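Local coordinates for protein IWS1 (Encephalitozoon cuniculi, PDB 2XPP) that probably acts as a nuclear transcription factor in RNA polymerase II regulation, possibly in both TBP recruitment and post-recruitment steps of transcription, at residues Q18-L21 and K22-A26; A52-E55 and S56-E60; L88-L91 and K92-I96; P117-S120 and K121-A125. All blocks are in the same frame, centred on the assembly; numbering follows the deposited sequence.

Contact 1: Q18-L21 and K22-A26; sequences QDIL and KKDNA
L21 and N25, one helical turn apart on helix 5-30, meet at an oblique angle, the methyl CD1 of L21 lying 3.7 Å from the amide nitrogen ND2 of N25. The leucine reaches its neighbour because its CG stands opposite the backbone N (chi1 176°). CG of N25 lies anti to its own carbonyl carbon and beside the backbone N (chi1 -76°), which brings it to 3.6 Å from the O of L21. K22 has an extended chain that runs back along the preceding turn, and its CG passes 3.3 Å from the O of Q18. On another side of the helix, D24 and I20 are joined directly, by the N-H of D24 to the O of I20, and through a water at the side-chain end. Water 1 donates both to the O of I20 and to OD1 of D24, at 3.1 Å each. OD1 of D24 also accepts from the backbone N of G36, while OD2 makes a salt bridge with K37; I20 and L21 both touch W69 of helix 62-70. Such a buried aspartate, held by a lysine, a backbone N-H and a water, would be expected to stay ionised, and it ties helix 5-30 to the start of helix 36-48.

Contact 2: A52-E55 and S56-E60; sequences ALQE and SLLDE
L53 and L57 make the close apolar part of this contact, CB of L53 lying 3.8 Å from CD1 of L57. The backbone reinforces the pair: the N-H of L57 points almost straight at the O of L53 (2.9 Å, 166° at the hydrogen), and CG of L57 sits 3.3 Å from that same oxygen. Next to it, Q54 and L58 run side by side in the same direction, CG of Q54 being 4.1 Å from CD1 of L58. The other side of the helix is looser and wet. E55 bends at chi2 (-56°), its OE2 3.8 Å from CD1 of L58 as the two chains cross at a slant, while OE1 of E55 stays 4.4 Å from OD1 of D59. Two like charges so near would be expected to repel, but water 3 stands between them and donates to both carboxylates. A second water donates to the O of A52 and accepts from the N of S56. Outside the segments, Q54 takes a hydrogen bond from the N of K95 in the loop after helix 81-92. L57 and L58 face helix 62-70 through I62 and L63, whereas L53 and S56 lie against V6 of helix 5-30, which places helix 54-59 between these two helices and that loop.

Contact 3: L88-L91 and K92-I96; sequences LDVL and KTMKI
The backbone leaves its helix here by tightening: K92 N still bonds to the O of L88, but the next two N-H groups turn to oxygens only three residues back, T93 N to V90 O at 3.0 Å and M94 N to L91 O at 3.2 Å. Both of these donors stand well above the carbonyl planes, by 54° and 64°. That leaves a lone pair of V90 O, in the carbonyl plane, for the hydroxyl of T93, which donates from OG1 at 2.7 Å. A chi1 of 73° sets OG1 between the backbone N and the carbonyl carbon of its own residue, and CG2 of T93 then comes to rest 3.3 Å from the O of D89. V90 O is thus gripped twice by one threonine, in a C-terminal ending of helix 81-92 within the helical bundle of the TFIIS N-terminal family. Beyond T93 the chain extends, with K95 at the centre of an inverse gamma turn, and the side chains of M94 and I96 fold back on the last turn. M94 lies alongside V90, pointing the same way, with CE of M94 3.8 Å from CG1 of V90. I96 instead crosses L91, CD1 of I96 lying 4.0 Å from CD2 of L91. L91 also packs on L63, I66 and L70 of helix 62-70, and I96 on W134 of helix 121-138. Water 4 bridges the carbonyls of L91 and M94, donating to both.

Contact 4: P117-S120 and K121-A125; sequences PKES and KEVRA
S120 and V123 form the first shell: OG of S120 accepts the N-H of V123 at 3.1 Å in a nearly straight bond (169°), while CG2 of V123 touches the same OG at 3.4 Å. The hydroxyl reaches forward because chi1 is 81°, which lodges OG between the backbone N and the carbonyl carbon of S120. Meanwhile the O of S120 takes the N-H of R124, opening the regular bonding of the helix. Around this lies E119, whose side chain crosses that of V123 at about a right angle, with CD of E119 3.3 Å from CG1 of V123. Its bend at chi2 (54°) turns the carboxylate back to its own chain, and OE1 receives the N-H of S120 on the anti side, somewhat out of the carboxylate plane. R124 slides past E119 in the opposite direction, CG of R124 lying 3.5 Å from CB of E119. Its guanidinium does not pair with that carboxylate; NH1 instead meets the backbone O of E119 near the guanidinium plane, in a bond that is short (2.6 Å) but poorly aligned and therefore weak. Further out, OE2 of E119 forms a salt bridge with R84 of helix 81-92, fixing the acid that holds S120 N. E122 is bound by K85 of the same helix, and V123 packs on I81 and L88. The whole is a serine N-cap, in which the hydroxyl accepts an N-H of the first turn, here starting helix 121-138 of the TFIIS N-terminal helical bundle.

The four contacts follow one another along the chain, each closing before the next opens, and together sample a helix interior, a short helix, a helix end and a helix start. Contacts 2 and 3 are the nearest pair, with centres 12 Å apart; besides the glutamine bond between them, CD1 of L58 lies 3.6 Å from the O of K95. Contact 3 also touches contact 4, through CD1 of L88 and CG1 of V123 at 3.8 Å. It therefore lies between contacts 2 and 4, whose centres are 29 Å apart on opposite sides of the chain's centre. Contact 1 touches none of them, coming within about 7 Å of contact 2 at the nearest atoms.

Contact 1: Q18-L21 and K22-A26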
ATOM      1  N   GLN A  18     -11.948   3.520  -0.418  1.00 15.43           N
ATOM      2  CA  GLN A  18     -11.839   4.967  -0.605  1.00 15.16           C
ATOM      3  C   GLN A  18     -12.663   5.725   0.430  1.00 17.00           C
ATOM      4  O   GLN A  18     -12.204   6.724   0.982  1.00 17.09           O
ATOM      5  CB  GLN A  18     -12.350   5.386  -1.997  1.00 18.21           C
ATOM      6  CG  GLN A  18     -11.384   5.050  -3.129  1.00 18.59           C
ATOM      7  CD  GLN A  18     -11.978   5.357  -4.497  1.00 24.16           C
ATOM      8  OE1 GLN A  18     -13.169   5.705  -4.602  1.00 25.93           O
ATOM      9  NE2 GLN A  18     -11.172   5.222  -5.549  1.00 21.11           N
ATOM     10  N   ASP A  19     -13.891   5.276   0.634  1.00 16.88           N
ATOM     11  CA  ASP A  19     -14.798   5.986   1.528  1.00 18.66           C
ATOM     12  C   ASP A  19     -14.262   5.942   2.968  1.00 17.88           C
ATOM     13  O   ASP A  19     -14.313   6.964   3.699  1.00 17.13           O
ATOM     14  CB  ASP A  19     -16.219   5.416   1.424  1.00 20.46           C
ATOM     15  CG  ASP A  19     -16.894   5.777   0.092  1.00 23.67           C
ATOM     16  OD1 ASP A  19     -16.372   6.660  -0.625  1.00 25.21           O
ATOM     17  OD2 ASP A  19     -17.935   5.156  -0.223  1.00 28.74           O
ATOM     18  N   ILE A  20     -13.750   4.780   3.362  1.00 16.42           N
ATOM     19  CA  ILE A  20     -13.225   4.633   4.735  1.00 16.51           C
ATOM     20  C   ILE A  20     -12.007   5.539   4.924  1.00 16.00           C
ATOM     21  O   ILE A  20     -11.853   6.211   5.970  1.00 16.30           O
ATOM     22  CB  ILE A  20     -12.874   3.172   5.029  1.00 15.30           C
ATOM     23  CG1 ILE A  20     -14.154   2.338   5.132  1.00 17.79           C
ATOM     24  CG2 ILE A  20     -11.983   3.075   6.314  1.00 14.70           C
ATOM     25  CD1 ILE A  20     -13.892   0.806   4.993  1.00 19.09           C
ATOM     26  N   LEU A  21     -11.128   5.564   3.929  1.00 15.17           N
ATOM     27  CA  LEU A  21      -9.922   6.384   4.025  1.00 15.30           C
ATOM     28  C   LEU A  21     -10.324   7.850   4.142  1.00 15.30           C
ATOM     29  O   LEU A  21      -9.788   8.544   5.020  1.00 14.80           O
ATOM     30  CB  LEU A  21      -8.980   6.129   2.822  1.00 14.19           C
ATOM     31  CG  LEU A  21      -7.720   6.990   2.746  1.00 15.02           C
ATOM     32  CD1 LEU A  21      -6.823   6.719   3.946  1.00 19.02           C
ATOM     33  CD2 LEU A  21      -7.033   6.608   1.492  1.00 18.72           C
ATOM     34  N   LYS A  22     -11.219   8.333   3.254  1.00 16.30           N
ATOM     35  CA  LYS A  22     -11.613   9.755   3.262  1.00 16.07           C
ATOM     36  C   LYS A  22     -12.207  10.164   4.599  1.00 17.24           C
ATOM     37  O   LYS A  22     -11.904  11.268   5.095  1.00 16.73           O
ATOM     38  CB  LYS A  22     -12.622  10.041   2.120  1.00 17.64           C
ATOM     39  CG  LYS A  22     -11.877   9.964   0.766  1.00 20.89           C
ATOM     40  CD  LYS A  22     -12.810  10.140  -0.454  1.00 28.07           C
ATOM     41  CE  LYS A  22     -12.029   9.946  -1.769  1.00 32.18           C
ATOM     42  NZ  LYS A  22     -12.837  10.473  -2.953  1.00 36.05           N
ATOM     43  N   LYS A  23     -13.039   9.275   5.161  1.00 15.88           N
ATOM     44  CA  LYS A  23     -13.747   9.563   6.448  1.00 17.62           C
ATOM     45  C   LYS A  23     -12.751   9.608   7.599  1.00 16.18           C
ATOM     46  O   LYS A  23     -12.878  10.487   8.478  1.00 15.50           O
ATOM     47  CB  LYS A  23     -14.820   8.531   6.728  1.00 18.38           C
ATOM     48  CG  LYS A  23     -15.904   8.937   7.795  1.00 23.98           C
ATOM     49  CD  LYS A  23     -17.203   8.134   7.515  1.00 33.43           C
ATOM     50  CE  LYS A  23     -17.662   8.338   6.019  1.00 37.90           C
ATOM     51  NZ  LYS A  23     -18.225   7.143   5.227  1.00 40.34           N
ATOM     52  N   ASP A  24     -11.755   8.716   7.573  1.00 15.19           N
ATOM     53  CA  ASP A  24     -10.787   8.652   8.682  1.00 14.45           C
ATOM     54  C   ASP A  24      -9.916   9.883   8.568  1.00 14.75           C
ATOM     55  O   ASP A  24      -9.636  10.552   9.572  1.00 13.87           O
ATOM     56  CB  ASP A  24      -9.920   7.378   8.603  1.00 14.00           C
ATOM     57  CG  ASP A  24     -10.469   6.230   9.427  1.00 14.92           C
ATOM     58  OD1 ASP A  24     -11.586   6.328  10.003  1.00 16.84           O
ATOM     59  OD2 ASP A  24      -9.715   5.215   9.502  1.00 16.54           O
ATOM     60  N   ASN A  25      -9.542  10.236   7.332  1.00 13.09           N
ATOM     61  CA  ASN A  25      -8.704  11.419   7.186  1.00 14.09           C
ATOM     62  C   ASN A  25      -9.403  12.720   7.595  1.00 15.07           C
ATOM     63  O   ASN A  25      -8.794  13.573   8.252  1.00 16.13           O
ATOM     64  CB  ASN A  25      -8.040  11.476   5.800  1.00 13.76           C
ATOM     65  CG  ASN A  25      -6.871  10.492   5.684  1.00 14.02           C
ATOM     66  OD1 ASN A  25      -6.427   9.911   6.658  1.00 18.13           O
ATOM     67  ND2 ASN A  25      -6.367  10.321   4.477  1.00 17.98           N
ATOM     68  N   ALA A  26     -10.664  12.874   7.213  1.00 14.81           N
ATOM     69  CA  ALA A  26     -11.490  13.999   7.600  1.00 15.40           C
ATOM     70  C   ALA A  26     -11.655  14.047   9.115  1.00 15.93           C
ATOM     71  O   ALA A  26     -11.616  15.135   9.728  1.00 17.20           O
ATOM     72  CB  ALA A  26     -12.883  13.868   6.950  1.00 17.33           C
TER
HETATM   73  O   HOH W   1     -13.958   5.609   8.125  1.00 31.30           O

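Contact 2: A52-E55 and S56-E60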
ATOM      1  N   ALA A  52      -9.512 -15.331  -6.764  1.00 21.44           N
ATOM      2  CA  ALA A  52     -10.417 -15.169  -7.918  1.00 22.87           C
ATOM      3  C   ALA A  52     -10.601 -13.672  -8.222  1.00 22.12           C
ATOM      4  O   ALA A  52     -10.798 -13.300  -9.384  1.00 22.84           O
ATOM      5  CB  ALA A  52     -11.741 -15.793  -7.653  1.00 23.74           C
ATOM      6  N   LEU A  53     -10.533 -12.840  -7.191  1.00 20.28           N
ATOM      7  CA  LEU A  53     -10.705 -11.381  -7.380  1.00 20.29           C
ATOM      8  C   LEU A  53      -9.413 -10.652  -7.748  1.00 19.64           C
ATOM      9  O   LEU A  53      -9.424  -9.468  -8.154  1.00 18.64           O
ATOM     10  CB  LEU A  53     -11.255 -10.726  -6.124  1.00 20.57           C
ATOM     11  CG  LEU A  53     -12.698 -10.909  -5.700  1.00 24.31           C
ATOM     12  CD1 LEU A  53     -12.881 -10.066  -4.439  1.00 24.55           C
ATOM     13  CD2 LEU A  53     -13.636 -10.450  -6.795  1.00 23.29           C
ATOM     14  N   GLN A  54      -8.284 -11.339  -7.590  1.00 19.29           N
ATOM     15  CA  GLN A  54      -6.999 -10.629  -7.550  1.00 19.85           C
ATOM     16  C   GLN A  54      -6.682  -9.810  -8.784  1.00 18.51           C
ATOM     17  O   GLN A  54      -6.276  -8.624  -8.687  1.00 17.52           O
ATOM     18  CB  GLN A  54      -5.835 -11.595  -7.272  1.00 20.57           C
ATOM     19  CG  GLN A  54      -4.521 -10.830  -7.062  1.00 23.02           C
ATOM     20  CD  GLN A  54      -3.436 -11.705  -6.476  1.00 25.59           C
ATOM     21  OE1 GLN A  54      -2.480 -12.053  -7.182  1.00 23.81           O
ATOM     22  NE2 GLN A  54      -3.608 -12.125  -5.186  1.00 22.10           N
ATOM     23  N   GLU A  55      -6.804 -10.432  -9.948  1.00 19.91           N
ATOM     24  CA  GLU A  55      -6.451  -9.722 -11.165  1.00 21.30           C
ATOM     25  C   GLU A  55      -7.358  -8.536 -11.425  1.00 20.73           C
ATOM     26  O   GLU A  55      -6.888  -7.517 -11.892  1.00 20.66           O
ATOM     27  CB  GLU A  55      -6.500 -10.633 -12.371  1.00 22.88           C
ATOM     28  CG  GLU A  55      -5.246 -11.482 -12.546  1.00 27.58           C
ATOM     29  CD  GLU A  55      -3.956 -10.638 -12.614  1.00 31.02           C
ATOM     30  OE1 GLU A  55      -3.737  -9.891 -13.592  1.00 34.12           O
ATOM     31  OE2 GLU A  55      -3.166 -10.737 -11.671  1.00 34.10           O
ATOM     32  N   SER A  56      -8.656  -8.701 -11.168  1.00 20.13           N
ATOM     33  CA  SER A  56      -9.612  -7.606 -11.336  1.00 20.86           C
ATOM     34  C   SER A  56      -9.285  -6.473 -10.390  1.00 18.89           C
ATOM     35  O   SER A  56      -9.307  -5.304 -10.779  1.00 19.26           O
ATOM     36  CB  SER A  56     -11.041  -8.055 -11.059  1.00 21.11           C
ATOM     37  OG  SER A  56     -11.475  -8.967 -12.031  1.00 27.11           O
ATOM     38  N   LEU A  57      -8.956  -6.803  -9.132  1.00 16.92           N
ATOM     39  CA  LEU A  57      -8.574  -5.793  -8.164  1.00 16.06           C
ATOM     40  C   LEU A  57      -7.329  -5.008  -8.641  1.00 15.32           C
ATOM     41  O   LEU A  57      -7.304  -3.767  -8.571  1.00 15.37           O
ATOM     42  CB  LEU A  57      -8.363  -6.426  -6.776  1.00 14.99           C
ATOM     43  CG  LEU A  57      -9.618  -6.885  -6.050  1.00 15.10           C
ATOM     44  CD1 LEU A  57      -9.183  -7.744  -4.879  1.00 17.63           C
ATOM     45  CD2 LEU A  57     -10.450  -5.700  -5.562  1.00 16.47           C
ATOM     46  N   LEU A  58      -6.325  -5.713  -9.153  1.00 17.00           N
ATOM     47  CA  LEU A  58      -5.089  -5.057  -9.577  1.00 16.38           C
ATOM     48  C   LEU A  58      -5.394  -4.183 -10.798  1.00 17.35           C
ATOM     49  O   LEU A  58      -4.934  -3.035 -10.872  1.00 17.78           O
ATOM     50  CB  LEU A  58      -4.016  -6.090  -9.914  1.00 16.49           C
ATOM     51  CG  LEU A  58      -3.439  -6.826  -8.706  1.00 13.85           C
ATOM     52  CD1 LEU A  58      -2.529  -7.966  -9.159  1.00 18.09           C
ATOM     53  CD2 LEU A  58      -2.666  -5.791  -7.781  1.00 15.85           C
ATOM     54  N   ASP A  59      -6.200  -4.723 -11.724  1.00 19.78           N
ATOM     55  CA  ASP A  59      -6.604  -4.011 -12.951  1.00 20.73           C
ATOM     56  C   ASP A  59      -7.402  -2.739 -12.636  1.00 20.75           C
ATOM     57  O   ASP A  59      -7.315  -1.737 -13.382  1.00 20.85           O
ATOM     58  CB  ASP A  59      -7.444  -4.903 -13.877  1.00 22.12           C
ATOM     59  CG  ASP A  59      -6.620  -5.927 -14.628  1.00 26.01           C
ATOM     60  OD1 ASP A  59      -5.376  -5.876 -14.562  1.00 26.56           O
ATOM     61  OD2 ASP A  59      -7.224  -6.783 -15.329  1.00 28.26           O
ATOM     62  N   GLU A  60      -8.185  -2.781 -11.559  1.00 19.60           N
ATOM     63  CA  GLU A  60      -8.978  -1.649 -11.147  1.00 19.62           C
ATOM     64  C   GLU A  60      -8.231  -0.684 -10.230  1.00 17.92           C
ATOM     65  O   GLU A  60      -8.841   0.246  -9.693  1.00 18.08           O
ATOM     66  CB  GLU A  60     -10.314  -2.074 -10.530  1.00 19.57           C
ATOM     67  CG  GLU A  60     -11.311  -2.664 -11.573  1.00 24.95           C
ATOM     68  CD  GLU A  60     -11.597  -1.733 -12.778  1.00 26.27           C
ATOM     69  OE1 GLU A  60     -12.128  -0.614 -12.581  1.00 26.89           O
ATOM     70  OE2 GLU A  60     -11.295  -2.115 -13.934  1.00 28.39           O
TER
HETATM   71  O   HOH W   2     -10.050 -11.375 -11.136  1.00 19.61           O
HETATM   72  O   HOH W   3      -3.397  -7.177 -13.686  1.00 34.56           O

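Contact 3: L88-L91 and K92-I96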
ATOM      1  N   LEU A  88       0.499  -5.196   4.632  1.00 13.89           N
ATOM      2  CA  LEU A  88       1.759  -5.686   4.060  1.00 13.70           C
ATOM      3  C   LEU A  88       1.592  -7.183   3.773  1.00 14.72           C
ATOM      4  O   LEU A  88       2.104  -7.676   2.785  1.00 14.23           O
ATOM      5  CB  LEU A  88       2.951  -5.504   5.012  1.00 14.74           C
ATOM      6  CG  LEU A  88       3.435  -4.046   5.132  1.00 16.00           C
ATOM      7  CD1 LEU A  88       4.635  -4.056   6.040  1.00 18.95           C
ATOM      8  CD2 LEU A  88       3.792  -3.367   3.796  1.00 22.17           C
ATOM      9  N   ASP A  89       0.889  -7.902   4.657  1.00 16.27           N
ATOM     10  CA  ASP A  89       0.607  -9.342   4.423  1.00 18.96           C
ATOM     11  C   ASP A  89      -0.188  -9.540   3.122  1.00 18.74           C
ATOM     12  O   ASP A  89       0.123 -10.481   2.336  1.00 18.85           O
ATOM     13  CB  ASP A  89      -0.179  -9.908   5.618  1.00 21.15           C
ATOM     14  CG  ASP A  89      -0.547 -11.379   5.467  1.00 31.50           C
ATOM     15  OD1 ASP A  89       0.311 -12.201   5.042  1.00 40.38           O
ATOM     16  OD2 ASP A  89      -1.709 -11.711   5.834  1.00 40.55           O
ATOM     17  N   VAL A  90      -1.241  -8.744   2.936  1.00 15.67           N
ATOM     18  CA  VAL A  90      -2.019  -8.732   1.678  1.00 16.36           C
ATOM     19  C   VAL A  90      -1.117  -8.546   0.422  1.00 15.69           C
ATOM     20  O   VAL A  90      -1.167  -9.363  -0.510  1.00 15.94           O
ATOM     21  CB  VAL A  90      -3.139  -7.673   1.694  1.00 15.40           C
ATOM     22  CG1 VAL A  90      -3.747  -7.440   0.276  1.00 17.33           C
ATOM     23  CG2 VAL A  90      -4.257  -8.116   2.658  1.00 18.41           C
ATOM     24  N   LEU A  91      -0.321  -7.480   0.435  1.00 13.99           N
ATOM     25  CA  LEU A  91       0.566  -7.148  -0.697  1.00 12.75           C
ATOM     26  C   LEU A  91       1.505  -8.311  -1.050  1.00 14.44           C
ATOM     27  O   LEU A  91       1.759  -8.560  -2.229  1.00 14.87           O
ATOM     28  CB  LEU A  91       1.367  -5.895  -0.345  1.00 12.21           C
ATOM     29  CG  LEU A  91       0.543  -4.612  -0.352  1.00 10.67           C
ATOM     30  CD1 LEU A  91       1.347  -3.539   0.235  1.00 11.14           C
ATOM     31  CD2 LEU A  91       0.090  -4.206  -1.771  1.00 12.11           C
ATOM     32  N   LYS A  92       1.970  -9.040  -0.038  1.00 15.11           N
ATOM     33  CA  LYS A  92       2.927 -10.127  -0.237  1.00 16.96           C
ATOM     34  C   LYS A  92       2.304 -11.240  -1.080  1.00 17.39           C
ATOM     35  O   LYS A  92       3.020 -11.986  -1.813  1.00 18.92           O
ATOM     36  CB  LYS A  92       3.362 -10.720   1.120  1.00 19.44           C
ATOM     37  CG  LYS A  92       4.358 -11.791   1.010  1.00 25.88           C
ATOM     38  CD  LYS A  92       4.864 -12.090   2.408  1.00 31.42           C
ATOM     39  CE  LYS A  92       5.036 -13.561   2.642  1.00 36.57           C
ATOM     40  NZ  LYS A  92       5.536 -13.747   4.042  1.00 39.67           N
ATOM     41  N   THR A  93       0.979 -11.356  -0.988  1.00 16.04           N
ATOM     42  CA  THR A  93       0.248 -12.444  -1.644  1.00 18.41           C
ATOM     43  C   THR A  93      -0.132 -12.134  -3.090  1.00 18.28           C
ATOM     44  O   THR A  93      -0.605 -13.034  -3.793  1.00 20.00           O
ATOM     45  CB  THR A  93      -1.067 -12.860  -0.908  1.00 18.17           C
ATOM     46  OG1 THR A  93      -2.082 -11.870  -1.082  1.00 20.12           O
ATOM     47  CG2 THR A  93      -0.840 -13.145   0.598  1.00 21.30           C
ATOM     48  N   MET A  94       0.030 -10.889  -3.509  1.00 17.30           N
ATOM     49  CA  MET A  94      -0.444 -10.451  -4.835  1.00 16.78           C
ATOM     50  C   MET A  94       0.606 -10.562  -5.936  1.00 17.59           C
ATOM     51  O   MET A  94       1.805 -10.306  -5.691  1.00 17.55           O
ATOM     52  CB  MET A  94      -0.935  -8.996  -4.726  1.00 16.37           C
ATOM     53  CG  MET A  94      -2.219  -8.928  -3.969  1.00 17.13           C
ATOM     54  SD  MET A  94      -2.640  -7.204  -3.696  1.00 18.52           S
ATOM     55  CE  MET A  94      -4.402  -7.338  -3.507  1.00 22.18           C
ATOM     56  N   LYS A  95       0.173 -10.949  -7.154  1.00 17.22           N
ATOM     57  CA  LYS A  95       1.099 -11.067  -8.279  1.00 18.51           C
ATOM     58  C   LYS A  95       1.288  -9.670  -8.910  1.00 18.88           C
ATOM     59  O   LYS A  95       0.729  -9.373  -9.964  1.00 18.96           O
ATOM     60  CB  LYS A  95       0.598 -12.078  -9.322  1.00 19.34           C
ATOM     61  CG  LYS A  95       0.590 -13.493  -8.779  1.00 24.67           C
ATOM     62  CD  LYS A  95       0.243 -14.546  -9.813  1.00 29.85           C
ATOM     63  CE  LYS A  95       0.147 -15.926  -9.159  1.00 34.21           C
ATOM     64  NZ  LYS A  95      -0.213 -17.060 -10.113  1.00 37.43           N
ATOM     65  N   ILE A  96       2.139  -8.882  -8.256  1.00 16.95           N
ATOM     66  CA  ILE A  96       2.380  -7.466  -8.576  1.00 17.29           C
ATOM     67  C   ILE A  96       3.561  -7.303  -9.518  1.00 17.69           C
ATOM     68  O   ILE A  96       4.667  -7.802  -9.246  1.00 19.12           O
ATOM     69  CB  ILE A  96       2.525  -6.673  -7.273  1.00 15.45           C
ATOM     70  CG1 ILE A  96       1.161  -6.612  -6.547  1.00 17.44           C
ATOM     71  CG2 ILE A  96       3.035  -5.289  -7.543  1.00 17.81           C
ATOM     72  CD1 ILE A  96       1.259  -6.096  -5.077  1.00 17.09           C
TER
HETATM   73  O   HOH W   4       3.806  -9.005  -4.033  1.00 16.68           O

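Contact 4: P117-S120 and K121-A125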
ATOM      1  N   PRO A 117      12.613   4.792  11.098  1.00 33.26           N
ATOM      2  CA  PRO A 117      13.195   4.372  12.392  1.00 34.92           C
ATOM      3  C   PRO A 117      12.177   4.135  13.508  1.00 35.18           C
ATOM      4  O   PRO A 117      12.434   3.351  14.438  1.00 36.83           O
ATOM      5  CB  PRO A 117      14.167   5.508  12.754  1.00 36.88           C
ATOM      6  CG  PRO A 117      13.839   6.639  11.846  1.00 36.70           C
ATOM      7  CD  PRO A 117      13.153   6.074  10.625  1.00 33.12           C
ATOM      8  N   LYS A 118      11.034   4.793  13.418  1.00 34.13           N
ATOM      9  CA  LYS A 118       9.947   4.592  14.361  1.00 34.08           C
ATOM     10  C   LYS A 118       9.206   3.268  14.193  1.00 32.25           C
ATOM     11  O   LYS A 118       8.414   2.884  15.059  1.00 33.14           O
ATOM     12  CB  LYS A 118       8.944   5.758  14.287  1.00 34.30           C
ATOM     13  CG  LYS A 118       9.391   7.095  14.895  1.00 38.48           C
ATOM     14  CD  LYS A 118       8.188   8.063  14.941  1.00 41.37           C
ATOM     15  CE  LYS A 118       7.572   8.136  16.355  1.00 46.20           C
ATOM     16  NZ  LYS A 118       6.063   8.216  16.378  1.00 45.02           N
ATOM     17  N   GLU A 119       9.421   2.576  13.073  1.00 28.95           N
ATOM     18  CA  GLU A 119       8.663   1.364  12.777  1.00 26.51           C
ATOM     19  C   GLU A 119       9.113   0.147  13.652  1.00 26.30           C
ATOM     20  O   GLU A 119      10.271   0.103  14.114  1.00 27.62           O
ATOM     21  CB  GLU A 119       8.759   1.082  11.263  1.00 24.42           C
ATOM     22  CG  GLU A 119       7.880  -0.073  10.810  1.00 23.73           C
ATOM     23  CD  GLU A 119       6.421   0.112  11.234  1.00 24.54           C
ATOM     24  OE1 GLU A 119       5.984  -0.536  12.214  1.00 21.69           O
ATOM     25  OE2 GLU A 119       5.739   0.926  10.583  1.00 26.68           O
ATOM     26  N   SER A 120       8.206  -0.792  13.941  1.00 24.77           N
ATOM     27  CA  SER A 120       8.607  -2.008  14.640  1.00 27.12           C
ATOM     28  C   SER A 120       9.598  -2.766  13.764  1.00 25.53           C
ATOM     29  O   SER A 120       9.517  -2.720  12.529  1.00 23.74           O
ATOM     30  CB  SER A 120       7.419  -2.902  15.043  1.00 27.23           C
ATOM     31  OG  SER A 120       6.951  -3.716  13.973  1.00 29.47           O
ATOM     32  N   LYS A 121      10.540  -3.428  14.404  1.00 27.42           N
ATOM     33  CA  LYS A 121      11.523  -4.251  13.692  1.00 27.84           C
ATOM     34  C   LYS A 121      10.828  -5.250  12.762  1.00 26.70           C
ATOM     35  O   LYS A 121      11.253  -5.408  11.628  1.00 25.24           O
ATOM     36  CB  LYS A 121      12.481  -4.970  14.663  1.00 30.33           C
ATOM     37  CG  LYS A 121      13.313  -4.041  15.548  1.00 34.23           C
ATOM     38  CD  LYS A 121      14.487  -4.798  16.166  1.00 42.31           C
ATOM     39  CE  LYS A 121      15.252  -3.980  17.206  1.00 49.17           C
ATOM     40  NZ  LYS A 121      15.760  -2.701  16.617  1.00 51.24           N
ATOM     41  N   GLU A 122       9.741  -5.874  13.231  1.00 25.75           N
ATOM     42  CA  GLU A 122       8.982  -6.844  12.437  1.00 25.89           C
ATOM     43  C   GLU A 122       8.380  -6.252  11.159  1.00 22.72           C
ATOM     44  O   GLU A 122       8.524  -6.828  10.090  1.00 21.84           O
ATOM     45  CB  GLU A 122       7.860  -7.503  13.280  1.00 28.17           C
ATOM     46  CG  GLU A 122       7.030  -8.578  12.510  1.00 34.97           C
ATOM     47  CD  GLU A 122       5.574  -8.861  13.056  1.00 41.23           C
ATOM     48  OE1 GLU A 122       5.362  -9.024  14.302  1.00 46.47           O
ATOM     49  OE2 GLU A 122       4.658  -8.963  12.193  1.00 40.21           O
ATOM     50  N   VAL A 123       7.678  -5.127  11.274  1.00 20.11           N
ATOM     51  CA  VAL A 123       7.081  -4.460  10.114  1.00 18.96           C
ATOM     52  C   VAL A 123       8.188  -3.996   9.151  1.00 18.30           C
ATOM     53  O   VAL A 123       8.073  -4.189   7.941  1.00 17.27           O
ATOM     54  CB  VAL A 123       6.175  -3.310  10.530  1.00 18.64           C
ATOM     55  CG1 VAL A 123       5.669  -2.523   9.323  1.00 17.30           C
ATOM     56  CG2 VAL A 123       4.945  -3.928  11.247  1.00 20.45           C
ATOM     57  N   ARG A 124       9.246  -3.388   9.688  1.00 18.95           N
ATOM     58  CA  ARG A 124      10.386  -3.011   8.833  1.00 19.22           C
ATOM     59  C   ARG A 124      10.933  -4.197   8.041  1.00 19.35           C
ATOM     60  O   ARG A 124      11.159  -4.092   6.840  1.00 16.89           O
ATOM     61  CB  ARG A 124      11.528  -2.437   9.657  1.00 21.44           C
ATOM     62  CG  ARG A 124      11.297  -1.022   9.968  1.00 25.81           C
ATOM     63  CD  ARG A 124      12.593  -0.211   9.716  1.00 33.66           C
ATOM     64  NE  ARG A 124      13.590  -0.605  10.676  1.00 36.58           N
ATOM     65  CZ  ARG A 124      13.388  -0.540  11.985  1.00 41.53           C
ATOM     66  NH1 ARG A 124      12.232  -0.075  12.438  1.00 40.95           N
ATOM     67  NH2 ARG A 124      14.327  -0.930  12.833  1.00 43.89           N
ATOM     68  N   ALA A 125      11.153  -5.326   8.727  1.00 18.85           N
ATOM     69  CA  ALA A 125      11.620  -6.522   8.047  1.00 19.14           C
ATOM     70  C   ALA A 125      10.609  -6.997   6.994  1.00 17.46           C
ATOM     71  O   ALA A 125      11.010  -7.440   5.887  1.00 18.21           O
ATOM     72  CB  ALA A 125      11.901  -7.627   9.070  1.00 20.07           C
TER
HETATM   73  O   HOH W   5       5.719  -5.852  15.379  1.00 38.55           O